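Quinoline 2-oxidoreductase medium subunit (Pseudomonas putida, PDB 1T3Q) binds FAD and probably passes electrons through it, as the flavoprotein subunit of a molybdenum hydroxylase that acts on quinoline. Local coordinates at residues 34-37 / 38-42; 95-98 / 99-102. All coordinates share one frame; numbering follows the deposited sequence.

Interactions 1 and 2 meet different parts of one FAD molecule, its pyrophosphate and its isoalloxazine ring. In interaction 1 the loop residues leading into helix 36-41, together with its first residue, receive the pyrophosphate and part of the ribityl chain, within the beta-alpha-beta unit of strands 28-30 and 49-52. Interaction 2 comes later along the chain, where helix 92-97 ends and a loop leads on to helix 103-106; it meets the isoalloxazine ring. The centres of interactions 1 and 2 lie about 20 Å apart and their nearest atoms about 7 Å, without touching. Both belong to the FAD-binding domain of the molybdopterin dehydrogenase family and contribute two separate parts of the cofactor's binding site.

Interaction 1. Residues 34-37 / 38-42; sequences QSLL and PLLAF. With FAD (flavin-adenine dinucleotide), chain R.
Oxygen O1A of the FAD pyrophosphate is gripped by two consecutive backbone N-H groups, Ser35 N at 2.9 Å and Leu36 N at 2.8 Å. One residue earlier, Gln34 N reaches O2P of the other phosphate at 3.0 Å. Ser35 adds its side chain: with chi1 at -77° its OG stands beside its own backbone N, on the cofactor side, and shares a 2.8 Å hydrogen bond with the ribityl hydroxyl O4'.

Behind this cradle the first helical turn closes. Leu40 N donates to Leu36 O over 2.9 Å in the carbonyl plane, and Ala41 N to Leu37 O over 2.7 Å; the bond from Leu39 N to Ser35 O is long and weak. Pro38, which has no N-H to give, suits the first turn, and its CG lies 3.4 Å from Gln34 O. On the apolar side, Leu40 CD1 meets Leu37 CD2 at 3.6 Å and also abuts the CG of Leu36, and Leu36 and Leu40 both continue onto Leu50 of strand 49-52. The carboxamide of Gln34 turns back to Gly32 O through NE2, and Pro38 O accepts Gln50 NE2 of the small subunit.

Because the phosphate oxygens meet amides of the glycine-rich loop and the helix start, and no cationic side chain of this segment, their negative charge is probably eased by aligned peptide dipoles at the N-terminal end of helix 36-41.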
ATOM      1  N   GLN C  34     -27.847 -15.436 -21.349  1.00 19.04           N
ATOM      2  CA  GLN C  34     -28.068 -14.011 -21.597  1.00 18.90           C
ATOM      3  C   GLN C  34     -29.399 -13.434 -21.111  1.00 19.47           C
ATOM      4  O   GLN C  34     -29.573 -12.216 -21.091  1.00 20.05           O
ATOM      5  CB  GLN C  34     -27.863 -13.708 -23.084  1.00 17.31           C
ATOM      6  CG  GLN C  34     -26.548 -14.276 -23.627  1.00 17.42           C
ATOM      7  CD  GLN C  34     -25.325 -13.776 -22.869  1.00 19.09           C
ATOM      8  OE1 GLN C  34     -24.876 -12.645 -23.067  1.00 21.09           O
ATOM      9  NE2 GLN C  34     -24.786 -14.615 -21.994  1.00 16.07           N
ATOM     10  N   SER C  35     -30.341 -14.295 -20.735  1.00 18.32           N
ATOM     11  CA  SER C  35     -31.624 -13.835 -20.204  1.00 18.07           C
ATOM     12  C   SER C  35     -31.793 -14.312 -18.762  1.00 18.02           C
ATOM     13  O   SER C  35     -32.346 -13.607 -17.920  1.00 18.29           O
ATOM     14  CB  SER C  35     -32.791 -14.345 -21.055  1.00 16.85           C
ATOM     15  OG  SER C  35     -32.911 -13.591 -22.246  1.00 18.40           O
ATOM     16  N   LEU C  36     -31.294 -15.510 -18.480  1.00 18.36           N
ATOM     17  CA  LEU C  36     -31.387 -16.100 -17.154  1.00 18.63           C
ATOM     18  C   LEU C  36     -30.488 -15.442 -16.115  1.00 18.55           C
ATOM     19  O   LEU C  36     -30.925 -15.175 -14.993  1.00 19.25           O
ATOM     20  CB  LEU C  36     -31.056 -17.593 -17.219  1.00 18.23           C
ATOM     21  CG  LEU C  36     -31.029 -18.312 -15.868  1.00 19.78           C
ATOM     22  CD1 LEU C  36     -32.407 -18.215 -15.204  1.00 19.40           C
ATOM     23  CD2 LEU C  36     -30.624 -19.766 -16.067  1.00 21.17           C
ATOM     24  N   LEU C  37     -29.235 -15.183 -16.475  1.00 18.62           N
ATOM     25  CA  LEU C  37     -28.315 -14.576 -15.521  1.00 19.16           C
ATOM     26  C   LEU C  37     -28.765 -13.168 -15.133  1.00 18.94           C
ATOM     27  O   LEU C  37     -28.641 -12.777 -13.973  1.00 18.30           O
ATOM     28  CB  LEU C  37     -26.877 -14.584 -16.065  1.00 17.65           C
ATOM     29  CG  LEU C  37     -26.275 -15.973 -16.339  1.00 22.56           C
ATOM     30  CD1 LEU C  37     -24.749 -15.883 -16.330  1.00 20.87           C
ATOM     31  CD2 LEU C  37     -26.728 -16.974 -15.291  1.00 22.24           C
ATOM     32  N   PRO C  38     -29.280 -12.382 -16.095  1.00 18.73           N
ATOM     33  CA  PRO C  38     -29.713 -11.051 -15.662  1.00 20.56           C
ATOM     34  C   PRO C  38     -30.818 -11.205 -14.607  1.00 21.69           C
ATOM     35  O   PRO C  38     -30.857 -10.460 -13.628  1.00 22.50           O
ATOM     36  CB  PRO C  38     -30.208 -10.421 -16.957  1.00 19.24           C
ATOM     37  CG  PRO C  38     -29.223 -10.967 -17.959  1.00 19.93           C
ATOM     38  CD  PRO C  38     -29.167 -12.443 -17.564  1.00 18.93           C
ATOM     39  N   LEU C  39     -31.700 -12.183 -14.805  1.00 22.22           N
ATOM     40  CA  LEU C  39     -32.783 -12.441 -13.855  1.00 22.32           C
ATOM     41  C   LEU C  39     -32.211 -12.846 -12.506  1.00 22.16           C
ATOM     42  O   LEU C  39     -32.725 -12.445 -11.459  1.00 22.68           O
ATOM     43  CB  LEU C  39     -33.708 -13.553 -14.361  1.00 23.49           C
ATOM     44  CG  LEU C  39     -34.614 -13.249 -15.555  1.00 25.55           C
ATOM     45  CD1 LEU C  39     -35.401 -14.497 -15.928  1.00 25.92           C
ATOM     46  CD2 LEU C  39     -35.558 -12.109 -15.201  1.00 27.82           C
ATOM     47  N   LEU C  40     -31.150 -13.650 -12.534  1.00 21.07           N
ATOM     48  CA  LEU C  40     -30.491 -14.098 -11.312  1.00 21.13           C
ATOM     49  C   LEU C  40     -29.810 -12.923 -10.625  1.00 21.60           C
ATOM     50  O   LEU C  40     -29.785 -12.842  -9.396  1.00 21.33           O
ATOM     51  CB  LEU C  40     -29.453 -15.182 -11.628  1.00 21.71           C
ATOM     52  CG  LEU C  40     -29.996 -16.582 -11.936  1.00 24.43           C
ATOM     53  CD1 LEU C  40     -28.877 -17.474 -12.446  1.00 23.32           C
ATOM     54  CD2 LEU C  40     -30.609 -17.171 -10.674  1.00 23.17           C
ATOM     55  N   ALA C  41     -29.251 -12.018 -11.425  1.00 20.99           N
ATOM     56  CA  ALA C  41     -28.574 -10.839 -10.894  1.00 22.86           C
ATOM     57  C   ALA C  41     -29.560  -9.974 -10.109  1.00 22.42           C
ATOM     58  O   ALA C  41     -29.191  -9.336  -9.124  1.00 22.67           O
ATOM     59  CB  ALA C  41     -27.947 -10.031 -12.034  1.00 21.72           C
ATOM     60  N   PHE C  42     -30.814  -9.960 -10.553  1.00 22.35           N
ATOM     61  CA  PHE C  42     -31.864  -9.192  -9.888  1.00 23.47           C
ATOM     62  C   PHE C  42     -32.571 -10.063  -8.862  1.00 23.53           C
ATOM     63  O   PHE C  42     -33.527  -9.629  -8.217  1.00 23.52           O
ATOM     64  CB  PHE C  42     -32.884  -8.699 -10.912  1.00 26.27           C
ATOM     65  CG  PHE C  42     -32.381  -7.581 -11.777  1.00 31.18           C
ATOM     66  CD1 PHE C  42     -32.723  -7.521 -13.122  1.00 34.13           C
ATOM     67  CD2 PHE C  42     -31.582  -6.575 -11.243  1.00 32.62           C
ATOM     68  CE1 PHE C  42     -32.274  -6.471 -13.923  1.00 36.54           C
ATOM     69  CE2 PHE C  42     -31.129  -5.524 -12.036  1.00 32.99           C
ATOM     70  CZ  PHE C  42     -31.475  -5.472 -13.376  1.00 34.79           C
TER
HETATM   71  PA  FAD R4931     -30.762 -18.601 -21.183  1.00 19.71           P
HETATM   72  O1A FAD R4931     -30.700 -17.208 -20.664  1.00 10.91           O
HETATM   73  O2A FAD R4931     -29.921 -19.519 -20.690  1.00 11.56           O
HETATM   74  O5B FAD R4931     -32.135 -18.955 -20.640  1.00 17.91           O
HETATM   75  C5B FAD R4931     -33.417 -18.564 -21.231  1.00 17.76           C
HETATM   76  C4B FAD R4931     -34.593 -19.270 -20.432  1.00 20.35           C
HETATM   77  O4B FAD R4931     -34.974 -20.458 -21.233  1.00 18.85           O
HETATM   78  C3B FAD R4931     -34.344 -19.827 -18.988  1.00 21.36           C
HETATM   79  O3B FAD R4931     -35.496 -19.762 -18.201  1.00 22.75           O
HETATM   80  C2B FAD R4931     -33.855 -21.278 -19.283  1.00 21.11           C
HETATM   81  O2B FAD R4931     -34.114 -22.157 -18.217  1.00 19.13           O
HETATM   82  C1B FAD R4931     -34.728 -21.668 -20.439  1.00 19.77           C
HETATM   83  N9A FAD R4931     -34.108 -22.569 -21.410  1.00 17.70           N
HETATM   84  C8A FAD R4931     -32.973 -22.336 -22.161  1.00 19.85           C
HETATM   85  N7A FAD R4931     -32.783 -23.246 -23.115  1.00 16.63           N
HETATM   86  C5A FAD R4931     -33.829 -24.126 -22.971  1.00 18.37           C
HETATM   87  C6A FAD R4931     -34.226 -25.354 -23.732  1.00 18.29           C
HETATM   88  N6A FAD R4931     -33.544 -25.857 -24.731  1.00 14.40           N
HETATM   89  N1A FAD R4931     -35.385 -25.972 -23.280  1.00 17.44           N
HETATM   90  C2A FAD R4931     -36.130 -25.482 -22.228  1.00 20.01           C
HETATM   91  N3A FAD R4931     -35.842 -24.381 -21.476  1.00 16.92           N
HETATM   92  C4A FAD R4931     -34.652 -23.764 -21.847  1.00 18.05           C
HETATM   93  N1  FAD R4931     -33.241 -10.933 -27.324  1.00 21.55           N
HETATM   94  C2  FAD R4931     -33.953 -10.560 -28.392  1.00 23.82           C
HETATM   95  O2  FAD R4931     -34.869 -11.220 -28.813  1.00 24.08           O
HETATM   96  N3  FAD R4931     -33.796  -9.258 -28.977  1.00 20.66           N
HETATM   97  C4  FAD R4931     -32.964  -8.293 -28.414  1.00 21.85           C
HETATM   98  O4  FAD R4931     -32.900  -7.199 -28.928  1.00 22.73           O
HETATM   99  C4X FAD R4931     -32.238  -8.661 -27.194  1.00 21.07           C
HETATM  100  N5  FAD R4931     -31.403  -7.759 -26.582  1.00 19.84           N
HETATM  101  C5X FAD R4931     -30.660  -8.186 -25.497  1.00 19.80           C
HETATM  102  C6  FAD R4931     -29.798  -7.230 -24.867  1.00 19.80           C
HETATM  103  C7  FAD R4931     -29.008  -7.573 -23.770  1.00 18.76           C
HETATM  104  C7M FAD R4931     -28.140  -6.515 -23.123  1.00 19.91           C
HETATM  105  C8  FAD R4931     -29.032  -8.961 -23.249  1.00 18.80           C
HETATM  106  C8M FAD R4931     -28.200  -9.403 -22.069  1.00 17.89           C
HETATM  107  C9  FAD R4931     -29.864  -9.927 -23.876  1.00 17.91           C
HETATM  108  C9A FAD R4931     -30.689  -9.551 -24.984  1.00 19.03           C
HETATM  109  N10 FAD R4931     -31.595 -10.473 -25.675  1.00 18.70           N
HETATM  110  C10 FAD R4931     -32.374 -10.058 -26.711  1.00 21.51           C
HETATM  111  C1' FAD R4931     -31.786 -11.830 -25.095  1.00 18.72           C
HETATM  112  C2' FAD R4931     -31.022 -12.940 -25.874  1.00 18.90           C
HETATM  113  O2' FAD R4931     -31.687 -13.194 -27.116  1.00 21.15           O
HETATM  114  C3' FAD R4931     -31.023 -14.168 -24.959  1.00 19.23           C
HETATM  115  O3' FAD R4931     -29.854 -14.923 -25.308  1.00 20.96           O
HETATM  116  C4' FAD R4931     -32.280 -15.063 -25.125  1.00 19.76           C
HETATM  117  O4' FAD R4931     -33.478 -14.336 -24.835  1.00 19.98           O
HETATM  118  C5' FAD R4931     -32.137 -16.195 -24.146  1.00 17.81           C
HETATM  119  O5' FAD R4931     -31.284 -17.327 -24.779  1.00 18.36           O
HETATM  120  P   FAD R4931     -30.194 -17.963 -23.958  1.00 19.94           P
HETATM  121  O1P FAD R4931     -29.609 -19.061 -24.854  1.00 19.02           O
HETATM  122  O2P FAD R4931     -29.301 -17.047 -23.418  1.00 19.37           O
HETATM  123  O3P FAD R4931     -30.839 -18.632 -22.816  1.00 17.50           O

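Interaction 2. Residues 95-98 / 99-102; sequences KVLA and HVAH. With FAD (flavin-adenine dinucleotide), chain R.
Two successive backbone hydrogen bonds turn the chain off the end of helix 92-97: His99 N donates to Val96 O at 3.0 Å, and Val100 N to Leu97 O at 3.1 Å. Each spans three residues, the second closing a type I beta turn from Leu97 to Val100, and in both the donor sits well above the carbonyl plane. A water molecule bridges the next step, donating to Ala98 O at 2.9 Å and to Ala101 O at 2.7 Å, linking the carbonyls of Ala98 and Ala101 across the turn.

Among the side chains, His99 folds back along the helix it follows. Its CG stands opposite its own carbonyl carbon (chi1 -67°), which brings the imidazole edge near Val96 O and sets CD2 3.6 Å from Lys95 O, an oblique approach. The ring also meets Phe180 of strand 177-183, their planes inclined at about 65°. Val100 is buried; its CG2 faces Leu97 CD2 loosely, and the side chain touches His77 and Glu123.

All the cofactor contacts described here fall on one face of the isoalloxazine. Val100 CG1 lies over the pyrimidine part, 3.7 Å from FAD C2, and Ala101 CB sits squarely above FAD N5 at 3.4 Å. Ala101 N approaches FAD O4 from above the flavin plane, a weak hydrogen bond of 3.2 Å, though nearly straight at the hydrogen (163°). His102 then occupies the N-cap position of helix 103-106. A helix end, a type I turn and a short loop thus form one wall of the flavin pocket in this FAD-binding domain of the molybdopterin dehydrogenase family.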
ATOM      1  N   LYS C  95     -31.382 -12.222 -41.437  1.00 26.05           N
ATOM      2  CA  LYS C  95     -31.681 -10.800 -41.569  1.00 26.68           C
ATOM      3  C   LYS C  95     -32.396 -10.280 -40.322  1.00 25.70           C
ATOM      4  O   LYS C  95     -32.245  -9.115 -39.939  1.00 24.85           O
ATOM      5  CB  LYS C  95     -32.516 -10.539 -42.827  1.00 28.33           C
ATOM      6  CG  LYS C  95     -31.754 -10.856 -44.109  1.00 33.02           C
ATOM      7  CD  LYS C  95     -32.338 -10.162 -45.327  1.00 35.40           C
ATOM      8  CE  LYS C  95     -33.732 -10.652 -45.647  1.00 37.47           C
ATOM      9  NZ  LYS C  95     -34.212 -10.049 -46.923  1.00 40.57           N
ATOM     10  N   VAL C  96     -33.166 -11.152 -39.681  1.00 23.95           N
ATOM     11  CA  VAL C  96     -33.886 -10.783 -38.468  1.00 23.36           C
ATOM     12  C   VAL C  96     -32.913 -10.738 -37.289  1.00 24.01           C
ATOM     13  O   VAL C  96     -32.988  -9.849 -36.438  1.00 23.55           O
ATOM     14  CB  VAL C  96     -35.011 -11.801 -38.149  1.00 21.65           C
ATOM     15  CG1 VAL C  96     -35.628 -11.489 -36.788  1.00 21.54           C
ATOM     16  CG2 VAL C  96     -36.086 -11.750 -39.235  1.00 21.99           C
ATOM     17  N   LEU C  97     -31.991 -11.696 -37.259  1.00 24.67           N
ATOM     18  CA  LEU C  97     -31.005 -11.789 -36.188  1.00 24.82           C
ATOM     19  C   LEU C  97     -30.068 -10.589 -36.108  1.00 26.27           C
ATOM     20  O   LEU C  97     -29.443 -10.357 -35.073  1.00 25.09           O
ATOM     21  CB  LEU C  97     -30.200 -13.080 -36.341  1.00 26.02           C
ATOM     22  CG  LEU C  97     -30.991 -14.350 -36.006  1.00 25.94           C
ATOM     23  CD1 LEU C  97     -30.265 -15.577 -36.528  1.00 24.78           C
ATOM     24  CD2 LEU C  97     -31.190 -14.437 -34.501  1.00 25.80           C
ATOM     25  N   ALA C  98     -29.966  -9.826 -37.192  1.00 25.99           N
ATOM     26  CA  ALA C  98     -29.111  -8.646 -37.199  1.00 27.19           C
ATOM     27  C   ALA C  98     -29.647  -7.608 -36.210  1.00 26.91           C
ATOM     28  O   ALA C  98     -28.903  -6.758 -35.717  1.00 27.86           O
ATOM     29  CB  ALA C  98     -29.053  -8.048 -38.601  1.00 27.31           C
ATOM     30  N   HIS C  99     -30.941  -7.692 -35.924  1.00 25.74           N
ATOM     31  CA  HIS C  99     -31.609  -6.772 -35.006  1.00 25.73           C
ATOM     32  C   HIS C  99     -31.536  -7.232 -33.552  1.00 25.42           C
ATOM     33  O   HIS C  99     -31.811  -6.456 -32.636  1.00 26.63           O
ATOM     34  CB  HIS C  99     -33.083  -6.617 -35.404  1.00 25.54           C
ATOM     35  CG  HIS C  99     -33.287  -5.928 -36.718  1.00 26.56           C
ATOM     36  ND1 HIS C  99     -33.246  -4.556 -36.851  1.00 27.20           N
ATOM     37  CD2 HIS C  99     -33.508  -6.421 -37.960  1.00 26.52           C
ATOM     38  CE1 HIS C  99     -33.434  -4.234 -38.119  1.00 26.90           C
ATOM     39  NE2 HIS C  99     -33.594  -5.347 -38.812  1.00 28.04           N
ATOM     40  N   VAL C 100     -31.166  -8.489 -33.337  1.00 25.65           N
ATOM     41  CA  VAL C 100     -31.093  -9.024 -31.983  1.00 25.76           C
ATOM     42  C   VAL C 100     -29.828  -8.642 -31.214  1.00 26.04           C
ATOM     43  O   VAL C 100     -28.719  -9.059 -31.562  1.00 25.04           O
ATOM     44  CB  VAL C 100     -31.231 -10.567 -31.997  1.00 25.81           C
ATOM     45  CG1 VAL C 100     -31.035 -11.129 -30.597  1.00 25.94           C
ATOM     46  CG2 VAL C 100     -32.608 -10.950 -32.529  1.00 24.74           C
ATOM     47  N   ALA C 101     -30.017  -7.846 -30.164  1.00 27.16           N
ATOM     48  CA  ALA C 101     -28.932  -7.394 -29.298  1.00 28.23           C
ATOM     49  C   ALA C 101     -27.686  -6.952 -30.064  1.00 29.24           C
ATOM     50  O   ALA C 101     -27.767  -6.273 -31.092  1.00 29.06           O
ATOM     51  CB  ALA C 101     -28.569  -8.504 -28.315  1.00 27.01           C
ATOM     52  N   HIS C 102     -26.531  -7.332 -29.535  1.00 27.84           N
ATOM     53  CA  HIS C 102     -25.268  -6.993 -30.163  1.00 28.04           C
ATOM     54  C   HIS C 102     -24.411  -8.237 -30.287  1.00 27.06           C
ATOM     55  O   HIS C 102     -24.775  -9.309 -29.799  1.00 23.90           O
ATOM     56  CB  HIS C 102     -24.532  -5.920 -29.353  1.00 30.89           C
ATOM     57  CG  HIS C 102     -25.290  -4.636 -29.232  1.00 31.41           C
ATOM     58  ND1 HIS C 102     -26.351  -4.477 -28.367  1.00 32.99           N
ATOM     59  CD2 HIS C 102     -25.173  -3.466 -29.904  1.00 32.66           C
ATOM     60  CE1 HIS C 102     -26.857  -3.265 -28.513  1.00 33.35           C
ATOM     61  NE2 HIS C 102     -26.161  -2.632 -29.440  1.00 32.42           N
TER
HETATM   62  PA  FAD R4931     -30.762 -18.601 -21.183  1.00 19.71           P
HETATM   63  O1A FAD R4931     -30.700 -17.208 -20.664  1.00 10.91           O
HETATM   64  O2A FAD R4931     -29.921 -19.519 -20.690  1.00 11.56           O
HETATM   65  O5B FAD R4931     -32.135 -18.955 -20.640  1.00 17.91           O
HETATM   66  C5B FAD R4931     -33.417 -18.564 -21.231  1.00 17.76           C
HETATM   67  C4B FAD R4931     -34.593 -19.270 -20.432  1.00 20.35           C
HETATM   68  O4B FAD R4931     -34.974 -20.458 -21.233  1.00 18.85           O
HETATM   69  C3B FAD R4931     -34.344 -19.827 -18.988  1.00 21.36           C
HETATM   70  O3B FAD R4931     -35.496 -19.762 -18.201  1.00 22.75           O
HETATM   71  C2B FAD R4931     -33.855 -21.278 -19.283  1.00 21.11           C
HETATM   72  O2B FAD R4931     -34.114 -22.157 -18.217  1.00 19.13           O
HETATM   73  C1B FAD R4931     -34.728 -21.668 -20.439  1.00 19.77           C
HETATM   74  N9A FAD R4931     -34.108 -22.569 -21.410  1.00 17.70           N
HETATM   75  C8A FAD R4931     -32.973 -22.336 -22.161  1.00 19.85           C
HETATM   76  N7A FAD R4931     -32.783 -23.246 -23.115  1.00 16.63           N
HETATM   77  C5A FAD R4931     -33.829 -24.126 -22.971  1.00 18.37           C
HETATM   78  C6A FAD R4931     -34.226 -25.354 -23.732  1.00 18.29           C
HETATM   79  N6A FAD R4931     -33.544 -25.857 -24.731  1.00 14.40           N
HETATM   80  N1A FAD R4931     -35.385 -25.972 -23.280  1.00 17.44           N
HETATM   81  C2A FAD R4931     -36.130 -25.482 -22.228  1.00 20.01           C
HETATM   82  N3A FAD R4931     -35.842 -24.381 -21.476  1.00 16.92           N
HETATM   83  C4A FAD R4931     -34.652 -23.764 -21.847  1.00 18.05           C
HETATM   84  N1  FAD R4931     -33.241 -10.933 -27.324  1.00 21.55           N
HETATM   85  C2  FAD R4931     -33.953 -10.560 -28.392  1.00 23.82           C
HETATM   86  O2  FAD R4931     -34.869 -11.220 -28.813  1.00 24.08           O
HETATM   87  N3  FAD R4931     -33.796  -9.258 -28.977  1.00 20.66           N
HETATM   88  C4  FAD R4931     -32.964  -8.293 -28.414  1.00 21.85           C
HETATM   89  O4  FAD R4931     -32.900  -7.199 -28.928  1.00 22.73           O
HETATM   90  C4X FAD R4931     -32.238  -8.661 -27.194  1.00 21.07           C
HETATM   91  N5  FAD R4931     -31.403  -7.759 -26.582  1.00 19.84           N
HETATM   92  C5X FAD R4931     -30.660  -8.186 -25.497  1.00 19.80           C
HETATM   93  C6  FAD R4931     -29.798  -7.230 -24.867  1.00 19.80           C
HETATM   94  C7  FAD R4931     -29.008  -7.573 -23.770  1.00 18.76           C
HETATM   95  C7M FAD R4931     -28.140  -6.515 -23.123  1.00 19.91           C
HETATM   96  C8  FAD R4931     -29.032  -8.961 -23.249  1.00 18.80           C
HETATM   97  C8M FAD R4931     -28.200  -9.403 -22.069  1.00 17.89           C
HETATM   98  C9  FAD R4931     -29.864  -9.927 -23.876  1.00 17.91           C
HETATM   99  C9A FAD R4931     -30.689  -9.551 -24.984  1.00 19.03           C
HETATM  100  N10 FAD R4931     -31.595 -10.473 -25.675  1.00 18.70           N
HETATM  101  C10 FAD R4931     -32.374 -10.058 -26.711  1.00 21.51           C
HETATM  102  C1' FAD R4931     -31.786 -11.830 -25.095  1.00 18.72           C
HETATM  103  C2' FAD R4931     -31.022 -12.940 -25.874  1.00 18.90           C
HETATM  104  O2' FAD R4931     -31.687 -13.194 -27.116  1.00 21.15           O
HETATM  105  C3' FAD R4931     -31.023 -14.168 -24.959  1.00 19.23           C
HETATM  106  O3' FAD R4931     -29.854 -14.923 -25.308  1.00 20.96           O
HETATM  107  C4' FAD R4931     -32.280 -15.063 -25.125  1.00 19.76           C
HETATM  108  O4' FAD R4931     -33.478 -14.336 -24.835  1.00 19.98           O
HETATM  109  C5' FAD R4931     -32.137 -16.195 -24.146  1.00 17.81           C
HETATM  110  O5' FAD R4931     -31.284 -17.327 -24.779  1.00 18.36           O
HETATM  111  P   FAD R4931     -30.194 -17.963 -23.958  1.00 19.94           P
HETATM  112  O1P FAD R4931     -29.609 -19.061 -24.854  1.00 19.02           O
HETATM  113  O2P FAD R4931     -29.301 -17.047 -23.418  1.00 19.37           O
HETATM  114  O3P FAD R4931     -30.839 -18.632 -22.816  1.00 17.50           O
HETATM  115  O   HOH W   1     -27.966  -5.126 -33.486  1.00 49.64           O